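NAD-dependent epimerase/dehydratase (Veillonella parvula DSM 2008, PDB 3R6D) probably binds a nicotinamide adenine dinucleotide cofactor in a Rossmann-type domain and probably acts as an epimerase or dehydratase. Local coordinates at residues R102-S107 with T150-T155. Residues are numbered along the deposited sequence; the frame is centred on the assembly and turned at random.
Sequences RVIGVS and TILRLT
Strands 102-107 and 150-154 lie side by side in parallel, their axes inclined by 23°, and show how side chains reinforce a backbone ladder. Five backbone hydrogen bonds form it: Val103 O accepts the N-H of Thr150, Gly105 gives its N-H to Thr150 O and accepts that of Leu152, and Ser107 does the same between Leu152 O and Leu154 N-H. The middle rung is short and runs nearly along the carbonyl axis, Leu152 N to Gly105 O at 2.8 Å. The last one is still straight at its hydrogen, but Leu154 N, 3.0 Å from Ser107 O, stands above the carbonyl plane. At the start of the ladder Arg102, its chain bent at chi2 (80°), presents its guanidinium end-on: NH1 and NH2 both donate to Thr150 OG1, each at 2.9 Å and bent to about 140° at the hydrogen because they share one acceptor close to their plane. Phe201 O also bonds that hydroxyl, NH1 reaches Asn148 O, and a salt bridge from NE to Glu198 probably helps to balance the buried charge.

The closest side-chain packing is Val106 CG1 on Leu154 CD1 at 3.5 Å, crossing almost perpendicularly. On the same side Ile104 CG2 touches Leu152 CD1 at 3.9 Å; helix 182-193 covers Ile104, Leu152 and Leu154, whereas Val106, against Phe78, is partly exposed, the other ten touching residues being buried. On the opposite face Ser107 CB meets Ile151 CG2 at 3.7 Å, and helix 129-144 packs on Ile151. Helices on both faces of a parallel sheet give the three-layer alpha/beta architecture of the NAD(P)-binding Rossmann fold.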
ATOM      1  N   ARG A 102      12.565  -2.524   5.077  1.00 10.68           N
ATOM      2  CA  ARG A 102      11.303  -3.188   4.648  1.00 10.51           C
ATOM      3  C   ARG A 102      10.197  -2.195   4.335  1.00  9.36           C
ATOM      4  O   ARG A 102       9.836  -1.372   5.201  1.00  9.63           O
ATOM      5  CB  ARG A 102      10.844  -4.164   5.721  1.00 10.95           C
ATOM      6  CG  ARG A 102       9.695  -5.060   5.281  1.00 10.38           C
ATOM      7  CD  ARG A 102      10.196  -6.221   4.443  1.00 11.57           C
ATOM      8  NE  ARG A 102       9.062  -7.065   4.013  1.00 11.01           N
ATOM      9  CZ  ARG A 102       8.334  -6.908   2.898  1.00 10.71           C
ATOM     10  NH1 ARG A 102       8.658  -5.996   1.974  1.00 10.40           N
ATOM     11  NH2 ARG A 102       7.273  -7.682   2.718  1.00 10.22           N
ATOM     12  N   VAL A 103       9.691  -2.241   3.099  1.00  8.94           N
ATOM     13  CA  VAL A 103       8.633  -1.301   2.693  1.00  9.46           C
ATOM     14  C   VAL A 103       7.572  -2.058   1.900  1.00  8.86           C
ATOM     15  O   VAL A 103       7.899  -2.856   1.019  1.00 10.24           O
ATOM     16  CB  VAL A 103       9.242  -0.045   1.977  1.00 11.59           C
ATOM     17  CG1 VAL A 103       9.994  -0.401   0.717  1.00 13.76           C
ATOM     18  CG2 VAL A 103       8.179   1.008   1.742  1.00 13.43           C
ATOM     19  N   ILE A 104       6.295  -1.820   2.224  1.00  8.08           N
ATOM     20  CA  ILE A 104       5.173  -2.346   1.456  1.00  8.41           C
ATOM     21  C   ILE A 104       4.421  -1.138   0.915  1.00  7.47           C
ATOM     22  O   ILE A 104       4.042  -0.261   1.693  1.00  7.85           O
ATOM     23  CB  ILE A 104       4.247  -3.211   2.353  1.00  8.33           C
ATOM     24  CG1 ILE A 104       4.999  -4.435   2.875  1.00 10.30           C
ATOM     25  CG2 ILE A 104       2.995  -3.624   1.572  1.00  9.16           C
ATOM     26  CD1 ILE A 104       4.327  -5.124   4.050  1.00 10.60           C
ATOM     27  N   GLY A 105       4.200  -1.083  -0.396  1.00  7.84           N
ATOM     28  CA  GLY A 105       3.572   0.077  -1.010  1.00  8.19           C
ATOM     29  C   GLY A 105       2.444  -0.322  -1.942  1.00  7.66           C
ATOM     30  O   GLY A 105       2.489  -1.393  -2.557  1.00  8.53           O
ATOM     31  N   VAL A 106       1.449   0.552  -2.076  1.00  8.41           N
ATOM     32  CA  VAL A 106       0.311   0.354  -2.929  1.00  8.34           C
ATOM     33  C   VAL A 106       0.453   1.091  -4.244  1.00  8.13           C
ATOM     34  O   VAL A 106       0.624   2.311  -4.248  1.00  9.20           O
ATOM     35  CB  VAL A 106      -0.951   0.804  -2.188  1.00  8.77           C
ATOM     36  CG1 VAL A 106      -2.092   0.966  -3.140  1.00 10.98           C
ATOM     37  CG2 VAL A 106      -1.282  -0.225  -1.084  1.00 11.42           C
ATOM     38  N   SER A 107       0.319   0.351  -5.345  1.00  8.25           N
ATOM     39  CA  SER A 107       0.337   0.907  -6.687  1.00  8.69           C
ATOM     40  C   SER A 107      -0.858   0.391  -7.453  1.00  8.69           C
ATOM     41  O   SER A 107      -1.753  -0.241  -6.893  1.00 11.80           O
ATOM     42  CB  SER A 107       1.675   0.528  -7.323  1.00  9.50           C
ATOM     43  OG  SER A 107       1.853   1.110  -8.583  1.00 10.85           O
ATOM     44  N   THR A 150       7.831  -4.618  -1.220  1.00  8.48           N
ATOM     45  CA  THR A 150       6.753  -5.353  -1.884  1.00  8.49           C
ATOM     46  C   THR A 150       5.801  -4.309  -2.449  1.00  7.45           C
ATOM     47  O   THR A 150       5.266  -3.484  -1.677  1.00  9.08           O
ATOM     48  CB  THR A 150       5.941  -6.243  -0.901  1.00  8.49           C
ATOM     49  OG1 THR A 150       6.824  -6.982  -0.037  1.00  9.53           O
ATOM     50  CG2 THR A 150       5.024  -7.168  -1.679  1.00 10.56           C
ATOM     51  N   ILE A 151       5.610  -4.320  -3.764  1.00  7.47           N
ATOM     52  CA  ILE A 151       4.604  -3.472  -4.388  1.00  7.70           C
ATOM     53  C   ILE A 151       3.345  -4.293  -4.513  1.00  7.81           C
ATOM     54  O   ILE A 151       3.395  -5.447  -4.963  1.00  8.77           O
ATOM     55  CB  ILE A 151       5.102  -2.949  -5.744  1.00  8.20           C
ATOM     56  CG1 ILE A 151       6.299  -1.982  -5.532  1.00  9.29           C
ATOM     57  CG2 ILE A 151       3.943  -2.309  -6.521  1.00  9.01           C
ATOM     58  CD1 ILE A 151       7.052  -1.696  -6.810  1.00 12.15           C
ATOM     59  N   LEU A 152       2.196  -3.728  -4.112  1.00  7.72           N
ATOM     60  CA  LEU A 152       0.893  -4.371  -4.304  1.00  7.89           C
ATOM     61  C   LEU A 152       0.189  -3.665  -5.435  1.00  7.27           C
ATOM     62  O   LEU A 152      -0.151  -2.485  -5.328  1.00  8.62           O
ATOM     63  CB  LEU A 152       0.070  -4.318  -2.985  1.00  8.91           C
ATOM     64  CG  LEU A 152       0.782  -5.008  -1.798  1.00  9.83           C
ATOM     65  CD1 LEU A 152      -0.102  -4.806  -0.571  1.00 13.88           C
ATOM     66  CD2 LEU A 152       1.041  -6.455  -2.081  1.00 11.34           C
ATOM     67  N   ARG A 153       0.027  -4.360  -6.562  1.00  7.34           N
ATOM     68  CA  ARG A 153      -0.665  -3.812  -7.723  1.00  7.37           C
ATOM     69  C   ARG A 153      -2.161  -4.045  -7.584  1.00  7.69           C
ATOM     70  O   ARG A 153      -2.622  -5.174  -7.746  1.00  9.12           O
ATOM     71  CB  ARG A 153      -0.148  -4.440  -9.022  1.00  8.01           C
ATOM     72  CG  ARG A 153       1.290  -4.069  -9.352  1.00  8.42           C
ATOM     73  CD  ARG A 153       1.821  -4.843 -10.537  1.00  8.61           C
ATOM     74  NE  ARG A 153       2.172  -6.211 -10.189  1.00  9.21           N
ATOM     75  CZ  ARG A 153       1.636  -7.312 -10.725  1.00  8.90           C
ATOM     76  NH1 ARG A 153       0.567  -7.238 -11.536  1.00  9.68           N
ATOM     77  NH2 ARG A 153       2.138  -8.509 -10.408  1.00  9.66           N
ATOM     78  N   LEU A 154      -2.906  -2.995  -7.228  1.00  7.98           N
ATOM     79  CA  LEU A 154      -4.334  -3.163  -6.938  1.00  8.23           C
ATOM     80  C   LEU A 154      -5.156  -2.892  -8.157  1.00  8.83           C
ATOM     81  O   LEU A 154      -4.926  -1.904  -8.861  1.00  9.18           O
ATOM     82  CB  LEU A 154      -4.778  -2.235  -5.809  1.00  9.08           C
ATOM     83  CG  LEU A 154      -3.940  -2.306  -4.516  1.00  9.05           C
ATOM     84  CD1 LEU A 154      -4.606  -1.488  -3.428  1.00  9.93           C
ATOM     85  CD2 LEU A 154      -3.756  -3.763  -4.045  1.00  9.42           C
ATOM     86  N   THR A 155      -6.160  -3.755  -8.385  1.00  9.64           N
ATOM     87  CA  THR A 155      -7.201  -3.484  -9.364  1.00 10.38           C
ATOM     88  C   THR A 155      -8.238  -2.511  -8.735  1.00 10.53           C
ATOM     89  O   THR A 155      -7.944  -1.909  -7.706  1.00 11.47           O
ATOM     90  CB  THR A 155      -7.741  -4.782  -9.922  1.00 10.15           C
ATOM     91  OG1 THR A 155      -8.650  -4.475 -10.996  1.00 10.35           O
ATOM     92  CG2 THR A 155      -8.428  -5.655  -8.860  1.00 10.67           C
TER